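SnoaL-like polyketide cyclase (Agrobacterium tumefaciens str. C58, PDB 3EHC) is a polyketide cyclase of the SnoaL-like family, whose characterised members close rings in polyketide intermediates. Local coordinates at the interface of chains A and B. Coordinates in Å, arbitrary orientation; residue numbers count along the deposited sequence, not the author numbering. Chains: chain A/B, SnoaL-like polyketide cyclase.

Contact 1: the interface of chains A and B. Residues chain A 101, 117, 119; chain B 101-103, 115-117.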
loop_
_atom_site.group_PDB
_atom_site.type_symbol
_atom_site.label_atom_id
_atom_site.label_comp_id
_atom_site.label_asym_id
_atom_site.label_seq_id
_atom_site.Cartn_x
_atom_site.Cartn_y
_atom_site.Cartn_z
ATOM N N HIS A 101 -3.447 0.055 1.768
ATOM C CA HIS A 101 -2.514 -1.043 1.473
ATOM C C HIS A 101 -1.570 -1.133 2.684
ATOM O O HIS A 101 -0.915 -0.155 3.019
ATOM C CB HIS A 101 -1.730 -0.764 0.171
ATOM C CG HIS A 101 -2.528 -0.935 -1.094
ATOM N ND1 HIS A 101 -1.959 -0.853 -2.350
ATOM C CD2 HIS A 101 -3.845 -1.175 -1.298
ATOM C CE1 HIS A 101 -2.893 -1.026 -3.267
ATOM N NE2 HIS A 101 -4.043 -1.249 -2.659
ATOM N N VAL A 117 -0.438 2.573 4.136
ATOM C CA VAL A 117 -0.643 3.748 3.276
ATOM C C VAL A 117 -2.126 3.765 2.858
ATOM O O VAL A 117 -2.656 2.734 2.445
ATOM C CB VAL A 117 0.306 3.803 2.049
ATOM C CG1 VAL A 117 0.070 5.033 1.270
ATOM C CG2 VAL A 117 1.743 3.871 2.474
ATOM N N ASP A 119 -5.234 5.711 0.524
ATOM C CA ASP A 119 -5.396 6.381 -0.765
ATOM C C ASP A 119 -6.107 7.756 -0.595
ATOM O O ASP A 119 -7.320 7.898 -0.813
ATOM C CB ASP A 119 -6.187 5.460 -1.699
ATOM C CG ASP A 119 -6.126 5.881 -3.164
ATOM O OD1 ASP A 119 -5.577 6.943 -3.468
ATOM O OD2 ASP A 119 -6.640 5.125 -4.021
ATOM N N HIS B 101 2.926 1.343 -1.872
ATOM C CA HIS B 101 2.488 -0.018 -1.567
ATOM C C HIS B 101 1.678 -0.549 -2.734
ATOM O O HIS B 101 0.637 -0.014 -3.094
ATOM C CB HIS B 101 1.638 -0.052 -0.326
ATOM C CG HIS B 101 2.411 0.205 0.929
ATOM N ND1 HIS B 101 1.873 0.027 2.183
ATOM C CD2 HIS B 101 3.680 0.631 1.119
ATOM C CE1 HIS B 101 2.782 0.316 3.094
ATOM N NE2 HIS B 101 3.888 0.683 2.473
ATOM N N VAL B 102 2.151 -1.638 -3.312
ATOM C CA VAL B 102 1.617 -2.092 -4.582
ATOM C C VAL B 102 1.428 -3.615 -4.585
ATOM O O VAL B 102 2.256 -4.360 -4.087
ATOM C CB VAL B 102 2.505 -1.550 -5.768
ATOM C CG1 VAL B 102 3.940 -1.873 -5.517
ATOM C CG2 VAL B 102 1.988 -2.016 -7.187
ATOM N N PHE B 103 0.279 -4.030 -5.104
ATOM C CA PHE B 103 -0.075 -5.440 -5.336
ATOM C C PHE B 103 -0.008 -5.774 -6.835
ATOM O O PHE B 103 -0.457 -4.988 -7.674
ATOM C CB PHE B 103 -1.503 -5.743 -4.820
ATOM C CG PHE B 103 -1.609 -5.754 -3.342
ATOM C CD1 PHE B 103 -1.777 -4.563 -2.640
ATOM C CD2 PHE B 103 -1.485 -6.939 -2.616
ATOM C CE1 PHE B 103 -1.815 -4.559 -1.262
ATOM C CE2 PHE B 103 -1.547 -6.912 -1.201
ATOM C CZ PHE B 103 -1.704 -5.743 -0.559
ATOM N N TRP B 115 -2.311 -2.887 -8.456
ATOM C CA TRP B 115 -3.024 -1.932 -7.606
ATOM C C TRP B 115 -1.994 -1.225 -6.756
ATOM O O TRP B 115 -1.353 -1.856 -5.928
ATOM C CB TRP B 115 -4.072 -2.652 -6.725
ATOM C CG TRP B 115 -5.190 -3.312 -7.493
ATOM C CD1 TRP B 115 -6.365 -2.731 -7.874
ATOM C CD2 TRP B 115 -5.245 -4.674 -7.950
ATOM N NE1 TRP B 115 -7.146 -3.644 -8.535
ATOM C CE2 TRP B 115 -6.487 -4.845 -8.595
ATOM C CE3 TRP B 115 -4.359 -5.773 -7.884
ATOM C CZ2 TRP B 115 -6.880 -6.083 -9.181
ATOM C CZ3 TRP B 115 -4.752 -7.010 -8.462
ATOM C CH2 TRP B 115 -6.006 -7.147 -9.095
ATOM N N SER B 116 -1.851 0.083 -6.960
ATOM C CA SER B 116 -0.811 0.858 -6.309
ATOM C C SER B 116 -1.395 2.041 -5.534
ATOM O O SER B 116 -2.335 2.688 -5.986
ATOM C CB SER B 116 0.185 1.339 -7.359
ATOM O OG SER B 116 0.903 2.447 -6.870
ATOM N N VAL B 117 -0.838 2.293 -4.351
ATOM C CA VAL B 117 -1.138 3.485 -3.550
ATOM C C VAL B 117 0.194 4.130 -3.150
ATOM O O VAL B 117 1.068 3.456 -2.609
ATOM C CB VAL B 117 -2.037 3.136 -2.295
ATOM C CG1 VAL B 117 -2.300 4.338 -1.507
ATOM C CG2 VAL B 117 -3.366 2.510 -2.716
#

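Contact 2: the interface of chains A and B. Residues chain A 115-117; chain B 63-64, 75, 101.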
loop_
_atom_site.group_PDB
_atom_site.type_symbol
_atom_site.label_atom_id
_atom_site.label_comp_id
_atom_site.label_asym_id
_atom_site.label_seq_id
_atom_site.Cartn_x
_atom_site.Cartn_y
_atom_site.Cartn_z
ATOM N N TRP A 115 3.068 -1.302 8.479
ATOM C CA TRP A 115 3.259 -0.196 7.576
ATOM C C TRP A 115 2.024 -0.022 6.728
ATOM O O TRP A 115 1.688 -0.893 5.972
ATOM C CB TRP A 115 4.455 -0.398 6.659
ATOM C CG TRP A 115 5.708 -0.558 7.392
ATOM C CD1 TRP A 115 6.628 0.411 7.678
ATOM C CD2 TRP A 115 6.198 -1.779 7.963
ATOM N NE1 TRP A 115 7.656 -0.139 8.403
ATOM C CE2 TRP A 115 7.423 -1.480 8.588
ATOM C CE3 TRP A 115 5.703 -3.106 8.016
ATOM C CZ2 TRP A 115 8.189 -2.465 9.261
ATOM C CZ3 TRP A 115 6.460 -4.090 8.673
ATOM C CH2 TRP A 115 7.706 -3.762 9.273
ATOM N N SER A 116 1.362 1.134 6.858
ATOM C CA SER A 116 0.083 1.410 6.203
ATOM C C SER A 116 0.124 2.645 5.351
ATOM O O SER A 116 0.661 3.627 5.784
ATOM C CB SER A 116 -0.983 1.677 7.261
ATOM O OG SER A 116 -2.157 2.108 6.607
ATOM N N VAL A 117 -0.438 2.573 4.136
ATOM C CA VAL A 117 -0.643 3.748 3.276
ATOM C C VAL A 117 -2.126 3.765 2.858
ATOM O O VAL A 117 -2.656 2.734 2.445
ATOM C CB VAL A 117 0.306 3.803 2.049
ATOM C CG1 VAL A 117 0.070 5.033 1.270
ATOM C CG2 VAL A 117 1.743 3.871 2.474
ATOM N N GLU B 63 11.617 -2.428 -0.018
ATOM C CA GLU B 63 11.915 -2.652 1.399
ATOM C C GLU B 63 11.354 -4.001 1.841
ATOM O O GLU B 63 12.052 -4.793 2.470
ATOM C CB GLU B 63 11.326 -1.525 2.272
ATOM C CG GLU B 63 11.545 -1.701 3.795
ATOM C CD GLU B 63 10.854 -0.652 4.637
ATOM O OE1 GLU B 63 10.850 0.521 4.236
ATOM O OE2 GLU B 63 10.336 -0.994 5.724
ATOM N N ILE B 64 10.095 -4.250 1.505
ATOM C CA ILE B 64 9.382 -5.473 1.916
ATOM C C ILE B 64 8.781 -6.084 0.674
ATOM O O ILE B 64 8.227 -5.363 -0.137
ATOM C CB ILE B 64 8.218 -5.259 2.942
ATOM C CG1 ILE B 64 8.658 -4.422 4.149
ATOM C CG2 ILE B 64 7.663 -6.649 3.365
ATOM C CD1 ILE B 64 7.535 -3.851 4.965
ATOM N N ARG B 75 6.467 -3.130 -0.673
ATOM C CA ARG B 75 6.679 -1.790 -0.146
ATOM C C ARG B 75 7.971 -1.274 -0.772
ATOM O O ARG B 75 9.036 -1.784 -0.487
ATOM C CB ARG B 75 6.777 -1.785 1.371
ATOM C CG ARG B 75 7.115 -0.440 1.965
ATOM C CD ARG B 75 7.169 -0.622 3.493
ATOM N NE ARG B 75 7.827 0.469 4.182
ATOM C CZ ARG B 75 7.225 1.620 4.470
ATOM N NH1 ARG B 75 5.942 1.842 4.156
ATOM N NH2 ARG B 75 7.892 2.529 5.112
ATOM N N HIS B 101 2.926 1.343 -1.872
ATOM C CA HIS B 101 2.488 -0.018 -1.567
ATOM C C HIS B 101 1.678 -0.549 -2.734
ATOM O O HIS B 101 0.637 -0.014 -3.094
ATOM C CB HIS B 101 1.638 -0.052 -0.326
ATOM C CG HIS B 101 2.411 0.205 0.929
ATOM N ND1 HIS B 101 1.873 0.027 2.183
ATOM C CD2 HIS B 101 3.680 0.631 1.119
ATOM C CE1 HIS B 101 2.782 0.316 3.094
ATOM N NE2 HIS B 101 3.888 0.683 2.473
#

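Contact 1: the interface of chains A and B
A:His101 and B:His101 meet at the two-fold axis of this sheet-to-sheet interface, their CB atoms 3.5 Å apart. Beside them A:Val117 and B:Val117 run antiparallel alongside each other and touch through their CG1 methyls. The other branch of each valine serves the opposite histidine: CG2 of B:Val117 sits over the centre of the A:His101 imidazole, 3.6 Å from the ring centroid, and CG2 of A:Val117 covers B:His101 in the same way. With CG1 anti to the backbone N (chi1 179° in B:Val117), CG2 is left beside that N and pointed at the ring. The opposite face of A:His101 is closed by B:Phe103, whose CE1 lies 3.7 Å from CG of A:His101; the phenyl ring stands nearly perpendicular and presents its edge, so the imidazole is clamped between a methyl and an aromatic rim. Farther out, CG1 of B:Val117 packs on the backbone CA of A:Asp119. The polar links are reciprocal. ND1 of A:His101 donates to the carbonyl O of B:His101 at 2.8 Å, close to straight at the hydrogen, and the bond, with the groups on both faces, should restrict rotation of the ring. Both carbonyls receive the N-H from above their planes, while each acceptor lies near the plane of the donating imidazole. In the twin bond, ND1 of B:His101 is 2.9 Å from O of A:His101.

Contact 2: the interface of chains A and B
B:Arg75 NH1, at one end of the guanidinium that A:Trp115 packs against, donates to NE2 of B:His101 over 2.9 Å. The bond lies close to the planes of both the imidazole and the guanidinium, although the planes themselves are turned steeply against each other, by about 75°. With NE2 accepting, ND1 of B:His101 is probably the protonated nitrogen that donates across the interface. On another edge of the guanidinium, NE donates to OE1 of B:Glu63 at 3.0 Å in a salt bridge; the carboxylate oxygen is met from above its plane. Held by these two neighbours on its own chain, the arginine offers one flat face to the partner subunit. There CD1 of the indole lies over the guanidinium centre, 3.5 Å from CZ of B:Arg75, with the two planes inclined by 36° and thus not a parallel stack. The extended run from CG to NE in B:Arg75 (chi2 180°) carries the head group to the pyrrole side of A:Trp115. The benzo side of the indole rests on B:Ile64, whose CD1 caps the six-membered ring 3.9 Å from its centroid. The carboxylate of B:Glu63 approaches the same indole face towards the rim, nearly perpendicular to it. Its charge probably helps to offset that of the arginine beside the aromatic ring. The tryptophan thus lies across side chains from strands 64-67 and 71-80 and the adjoining loop. At the inner end of the patch, the backbone O of A:Trp115 lies 3.3 Å from CE1 of B:His101.

The C-alpha centres of contact 1 and contact 2 are about 8 Å apart, and the two share A:Val117 on strand 110-118 and B:His101 on strand 96-107. Contact 1 lies at the symmetry axis, whereas contact 2 extends outward along strand 110-118 of chain A to strands 64-67 and 71-80 of chain B. B:His101 joins them, with one ring nitrogen engaged across the interface and the other held within its own chain, so the arginine of contact 2 probably helps to set the histidine for contact 1. Two-fold symmetry repeats both contacts with the chains exchanged, making a continuous sheet-to-sheet interface consistent with a dimer.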